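Local coordinates for protein 2-aminomuconic 6-semialdehyde dehydrogenase (Pseudomonas sp., PDB 7BZV) that catalyses the NAD+-dependent oxidation of 2-aminomuconic 6-semialdehyde in the meta-cleavage pathway of 2-aminophenol breakdown, working as a tetramer, at residues C266-E269 and K270-D273; G274-R277 and A278-L281; P298-D301 and R302-A306. All coordinates share one frame; numbering follows the deposited sequence.

Contact 1: residues C266-E269 and K270-D273; sequences CDFE and KMLD
Lys270 meets Asp267 at the first turn of helix 268-280, where the aspartate is the N-cap and its OD1 accepts the backbone N of Lys270 at 3.2 Å. The N-H aims almost straight at the oxygen, yet arrives from above the carboxylate plane, 47° out of it. Beyond this bond the aliphatic chain of Lys270 crosses the carboxylate obliquely, with Lys270 CG 3.5 Å from Asp267 OD1 and CE close to OD2. The chain bends at its last torsion, and NZ stays 4.7 Å from Asp267 OD2; it has a long, weak ion pair with Asp486 of the second subunit.

Met271 works on the buried side. Its N donates to Asp267 O at 2.9 Å, and its CB lies 3.9 Å from Cys266 SG. Bends at both outer torsions (chi2 -81°, chi3 -61°) curl the methionine back, bringing CE over one face of the Phe268 ring, nearer CD1 and CE1 than its middle. This is a CH-pi contact, with CE 3.8 Å from the ring centroid. Leu272 CD1 approaches the same ring obliquely, 3.6 Å from Phe268 CE2. Trp422 of strand 418-422 also touches Met271.

Glu269 uses its backbone more firmly than its side chain: Glu269 O accepts Asp273 N at 3.2 Å, whereas its carboxylate is poorly ordered and, as modelled, lies with OE2 at the edge of the Phe268 ring. Asp273 OD1 is held by a salt bridge to Arg310.

Together these contacts form an N-capped helix start with a polar outer side and an apolar inner one, at the entry to the helix of a beta-alpha-beta crossover between parallel strands 258-262 and 290-296 of the aldehyde dehydrogenase fold.

Contact 2: residues G274-R277 and A278-L281; sequences GMMR and ALFL
Leu279 packs on Met275 one turn earlier in helix 268-280, the helix of the beta-alpha-beta crossover between strands 258-262 and 290-296. Its backbone N donates to Met275 O at 2.9 Å, and the side chain climbs past that same carbonyl. CB, 3.4 Å from Met275 O, also sits over the centre of the neighbouring Phe280 ring. CG comes still nearer, 3.2 Å from Met275 O, and touches Met275 CE. At the tips the branches part: Leu279 CD1 stays 3.6 Å from Met275 O. Leu279 CD2 instead lies 4.2 Å from Met275 CE. With CG anti to the carbonyl carbon (chi1 -62°), the fork is directed back along the helix; Val293 of strand 290-296 also touches it. With an alanine in place of Leu279, the Met275 methyl would probably lose its packing against CG and CD2, and a gap would open beside Val293.

Met276 and Phe280 run side by side in a Met-aromatic contact, SD at the ring edge, 5.2 Å from the centroid. In the last turn Arg277 O accepts Leu281 N at 2.9 Å and, weakly, Phe280 N; farther out, Leu281 CD2 lies over one face of the Arg277 guanidinium, 4.1 Å from NH2.

Contact 3: residues P298-D301 and R302-A306; sequences PIFD and RFCVA
Ile299 O accepts the backbone N of Phe303 at 2.8 Å. One residue on, Phe300 O takes the N-H of Cys304 at 3.0 Å, and Asp301 O that of Val305 at 2.9 Å. The matching bond one step earlier is replaced by a water: it donates to Pro298 O at 3.0 Å and accepts from Arg302 N at 2.9 Å, bridging a carbonyl and an amide that do not meet directly. Arg302 O in turn accepts Ala306 N, continuing the i to i+4 pattern.

These residues begin helix 297-312, which follows directly on strand 290-296 in the alpha/beta architecture of the aldehyde dehydrogenase fold and packs beside helix 268-280. The extended side chain of Arg302 carries its guanidinium to Phe268 of that helix in a cation-pi contact, while the Phe303 ring goes inward to Ile262 and Val295.

Cys304 pairs its sulfur with an aromatic face. SG lies 3.9 Å from the centroid of the Phe300 ring, 19° off the normal and shifted toward the CZ rim. Phe300 carries CG anti to its N (chi1 176°) and Cys304 has SG beside its own N (chi1 -69°), which brings ring and sulfur together one turn apart. Both side chains also touch Val397. On the exposed side, Val305 CG2 lies 3.2 Å from Asp301 O, the carbonyl that its own N-H engages.

The contacts come in order along the chain. Contacts 1 and 2 together span helix 268-280 from its N-cap to just past its C-terminal end, centres about 12 Å apart, and run from the periphery to the buried interior. Strand 290-296 then intervenes before contact 3 opens helix 297-312. Contact 3 lies beside contact 1, centres again about 12 Å apart, and touches it directly: Met271 SD is 3.6 Å from Phe303 CE1, and Leu272 meets Ala306. Contacts 2 and 3 do not touch; their nearest atoms are about 5 Å apart. Both helices therefore pack together beside the mixed sheet containing strands 258-262 and 290-296, consistent with the catalytic domain of aldehyde dehydrogenases.

Contact 1: residues C266-E269 and K270-D273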
# COMPACT_ATOMS: atom_id res chain seq x y z
N CYS B 266 -26.55 18.78 -16.09
CA CYS B 266 -26.73 18.00 -14.87
C CYS B 266 -28.08 17.29 -14.87
O CYS B 266 -29.00 17.63 -15.62
CB CYS B 266 -26.59 18.87 -13.62
SG CYS B 266 -27.94 20.00 -13.28
N ASP B 267 -28.17 16.26 -14.04
CA ASP B 267 -29.47 15.69 -13.69
C ASP B 267 -30.15 16.68 -12.76
O ASP B 267 -29.83 16.77 -11.57
CB ASP B 267 -29.29 14.32 -13.04
CG ASP B 267 -30.61 13.66 -12.73
OD1 ASP B 267 -31.55 14.35 -12.26
OD2 ASP B 267 -30.73 12.45 -12.98
N PHE B 268 -31.10 17.45 -13.30
CA PHE B 268 -31.56 18.65 -12.60
C PHE B 268 -32.26 18.30 -11.29
O PHE B 268 -32.04 18.95 -10.26
CB PHE B 268 -32.48 19.44 -13.53
CG PHE B 268 -32.79 20.83 -13.06
CD1 PHE B 268 -31.97 21.89 -13.39
CD2 PHE B 268 -33.92 21.07 -12.31
CE1 PHE B 268 -32.29 23.18 -12.96
CE2 PHE B 268 -34.24 22.33 -11.88
CZ PHE B 268 -33.42 23.38 -12.21
N GLU B 269 -33.09 17.26 -11.30
CA GLU B 269 -33.82 16.92 -10.08
C GLU B 269 -32.88 16.41 -9.00
O GLU B 269 -33.04 16.77 -7.83
CB GLU B 269 -34.93 15.89 -10.37
CG GLU B 269 -36.15 16.48 -11.12
CD GLU B 269 -36.59 17.85 -10.59
OE1 GLU B 269 -36.65 18.05 -9.36
OE2 GLU B 269 -36.88 18.75 -11.41
N LYS B 270 -31.88 15.59 -9.36
CA LYS B 270 -30.95 15.13 -8.33
C LYS B 270 -30.13 16.30 -7.78
O LYS B 270 -29.80 16.35 -6.58
CB LYS B 270 -30.02 14.05 -8.87
CG LYS B 270 -30.69 12.76 -9.23
CD LYS B 270 -29.59 11.75 -9.69
CE LYS B 270 -30.18 10.43 -10.15
NZ LYS B 270 -30.97 9.89 -9.04
N MET B 271 -29.74 17.21 -8.67
CA MET B 271 -28.96 18.38 -8.29
C MET B 271 -29.74 19.24 -7.32
O MET B 271 -29.19 19.66 -6.29
CB MET B 271 -28.56 19.16 -9.55
CG MET B 271 -27.91 20.50 -9.29
SD MET B 271 -29.01 21.88 -8.92
CE MET B 271 -29.99 21.96 -10.41
N LEU B 272 -31.02 19.47 -7.58
CA LEU B 272 -31.78 20.30 -6.66
C LEU B 272 -31.86 19.65 -5.28
O LEU B 272 -31.76 20.35 -4.24
CB LEU B 272 -33.19 20.56 -7.20
CG LEU B 272 -33.46 21.64 -8.21
CD1 LEU B 272 -34.99 21.62 -8.42
CD2 LEU B 272 -32.98 22.97 -7.73
N ASP B 273 -32.12 18.34 -5.25
CA ASP B 273 -32.15 17.64 -3.97
C ASP B 273 -30.83 17.80 -3.23
O ASP B 273 -30.80 18.04 -2.01
CB ASP B 273 -32.38 16.14 -4.17
CG ASP B 273 -33.81 15.81 -4.50
OD1 ASP B 273 -34.69 16.67 -4.38
OD2 ASP B 273 -34.04 14.66 -4.90

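Contact 2: residues G274-R277 and A278-L281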
# COMPACT_ATOMS: atom_id res chain seq x y z
N GLY B 274 -29.72 17.61 -3.95
CA GLY B 274 -28.40 17.69 -3.34
C GLY B 274 -28.03 19.10 -2.93
O GLY B 274 -27.47 19.30 -1.85
N MET B 275 -28.35 20.08 -3.76
CA MET B 275 -28.02 21.47 -3.43
C MET B 275 -28.85 22.00 -2.28
O MET B 275 -28.34 22.81 -1.48
CB MET B 275 -28.19 22.34 -4.67
CG MET B 275 -27.05 22.16 -5.72
SD MET B 275 -25.42 22.41 -5.02
CE MET B 275 -25.54 24.07 -4.37
N MET B 276 -30.12 21.57 -2.13
CA MET B 276 -30.85 21.98 -0.93
C MET B 276 -30.14 21.54 0.33
O MET B 276 -30.15 22.29 1.32
CB MET B 276 -32.29 21.48 -0.92
CG MET B 276 -33.00 22.15 -1.98
SD MET B 276 -33.62 23.81 -1.47
CE MET B 276 -32.41 24.99 -1.97
N ARG B 277 -29.48 20.38 0.30
CA ARG B 277 -28.71 19.98 1.48
C ARG B 277 -27.41 20.78 1.60
O ARG B 277 -27.07 21.29 2.68
CB ARG B 277 -28.44 18.47 1.41
CG ARG B 277 -29.72 17.64 1.61
CD ARG B 277 -29.57 16.16 1.28
NE ARG B 277 -28.42 15.54 1.92
CZ ARG B 277 -28.43 15.07 3.16
NH1 ARG B 277 -29.54 15.16 3.87
NH2 ARG B 277 -27.33 14.51 3.66
N ALA B 278 -26.67 20.90 0.49
CA ALA B 278 -25.39 21.63 0.50
C ALA B 278 -25.57 23.06 0.97
O ALA B 278 -24.62 23.66 1.49
CB ALA B 278 -24.77 21.65 -0.90
N LEU B 279 -26.75 23.63 0.75
CA LEU B 279 -27.02 25.00 1.17
C LEU B 279 -27.57 25.08 2.60
O LEU B 279 -27.16 25.97 3.35
CB LEU B 279 -28.01 25.70 0.22
CG LEU B 279 -27.57 25.88 -1.23
CD1 LEU B 279 -28.70 26.37 -2.13
CD2 LEU B 279 -26.38 26.82 -1.35
N PHE B 280 -28.49 24.19 3.01
CA PHE B 280 -29.32 24.45 4.18
C PHE B 280 -29.30 23.33 5.22
O PHE B 280 -29.86 23.50 6.30
CB PHE B 280 -30.78 24.75 3.74
CG PHE B 280 -30.89 25.85 2.72
CD1 PHE B 280 -30.33 27.08 2.97
CD2 PHE B 280 -31.54 25.63 1.50
CE1 PHE B 280 -30.39 28.10 2.03
CE2 PHE B 280 -31.59 26.64 0.55
CZ PHE B 280 -31.03 27.87 0.82
N LEU B 281 -28.63 22.22 4.95
CA LEU B 281 -28.49 21.21 5.99
C LEU B 281 -27.84 21.82 7.23
O LEU B 281 -26.89 22.61 7.13
CB LEU B 281 -27.65 20.03 5.48
CG LEU B 281 -27.57 18.87 6.46
CD1 LEU B 281 -28.95 18.22 6.62
CD2 LEU B 281 -26.53 17.80 6.03

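Contact 3: residues P298-D301 and R302-A306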
# COMPACT_ATOMS: atom_id res chain seq x y z
N PRO B 298 -27.37 28.86 -19.37
CA PRO B 298 -28.64 28.38 -19.95
C PRO B 298 -29.62 27.79 -18.94
O PRO B 298 -30.81 27.70 -19.26
CB PRO B 298 -28.20 27.32 -20.97
CG PRO B 298 -26.79 27.75 -21.36
CD PRO B 298 -26.19 28.29 -20.07
N ILE B 299 -29.17 27.38 -17.75
CA ILE B 299 -30.12 26.91 -16.74
C ILE B 299 -30.20 27.85 -15.54
O ILE B 299 -30.86 27.52 -14.56
CB ILE B 299 -29.82 25.47 -16.28
CG1 ILE B 299 -28.38 25.33 -15.80
CG2 ILE B 299 -30.16 24.48 -17.39
CD1 ILE B 299 -28.25 24.21 -14.83
N PHE B 300 -29.58 29.03 -15.60
CA PHE B 300 -29.54 29.90 -14.43
C PHE B 300 -30.95 30.32 -13.98
O PHE B 300 -31.28 30.27 -12.79
CB PHE B 300 -28.71 31.14 -14.72
CG PHE B 300 -28.69 32.14 -13.61
CD1 PHE B 300 -27.81 32.01 -12.56
CD2 PHE B 300 -29.54 33.23 -13.64
CE1 PHE B 300 -27.79 32.93 -11.56
CE2 PHE B 300 -29.51 34.15 -12.64
CZ PHE B 300 -28.64 34.00 -11.59
N ASP B 301 -31.79 30.73 -14.92
CA ASP B 301 -33.13 31.16 -14.55
C ASP B 301 -33.96 29.99 -14.02
O ASP B 301 -34.66 30.13 -13.01
CB ASP B 301 -33.85 31.80 -15.74
CG ASP B 301 -33.35 33.19 -16.04
OD1 ASP B 301 -32.78 33.85 -15.14
OD2 ASP B 301 -33.52 33.62 -17.20
N ARG B 302 -33.93 28.86 -14.72
CA ARG B 302 -34.64 27.69 -14.23
C ARG B 302 -34.18 27.33 -12.83
O ARG B 302 -34.99 26.99 -11.95
CB ARG B 302 -34.41 26.52 -15.19
CG ARG B 302 -35.12 25.23 -14.80
CD ARG B 302 -34.80 24.11 -15.80
NE ARG B 302 -35.28 22.83 -15.33
CZ ARG B 302 -34.89 21.65 -15.80
NH1 ARG B 302 -33.99 21.58 -16.77
NH2 ARG B 302 -35.39 20.54 -15.30
N PHE B 303 -32.87 27.39 -12.59
CA PHE B 303 -32.33 27.08 -11.27
C PHE B 303 -32.92 28.00 -10.21
O PHE B 303 -33.32 27.55 -9.13
CB PHE B 303 -30.82 27.22 -11.27
CG PHE B 303 -30.20 26.96 -9.93
CD1 PHE B 303 -29.90 25.67 -9.55
CD2 PHE B 303 -29.96 27.99 -9.02
CE1 PHE B 303 -29.35 25.42 -8.31
CE2 PHE B 303 -29.39 27.74 -7.77
CZ PHE B 303 -29.10 26.45 -7.41
N CYS B 304 -32.86 29.31 -10.46
CA CYS B 304 -33.34 30.26 -9.47
C CYS B 304 -34.83 30.09 -9.20
O CYS B 304 -35.27 30.19 -8.06
CB CYS B 304 -33.06 31.69 -9.92
SG CYS B 304 -31.30 32.08 -9.90
N VAL B 305 -35.61 29.85 -10.24
CA VAL B 305 -37.06 29.68 -10.05
C VAL B 305 -37.34 28.43 -9.24
O VAL B 305 -38.11 28.45 -8.26
CB VAL B 305 -37.77 29.64 -11.42
CG1 VAL B 305 -39.24 29.21 -11.27
CG2 VAL B 305 -37.63 31.00 -12.16
N ALA B 306 -36.74 27.32 -9.64
CA ALA B 306 -37.03 26.06 -8.95
C ALA B 306 -36.49 26.10 -7.53
O ALA B 306 -37.15 25.65 -6.59
CB ALA B 306 -36.44 24.88 -9.71
O HOH W 1 -33.02 28.59 -17.47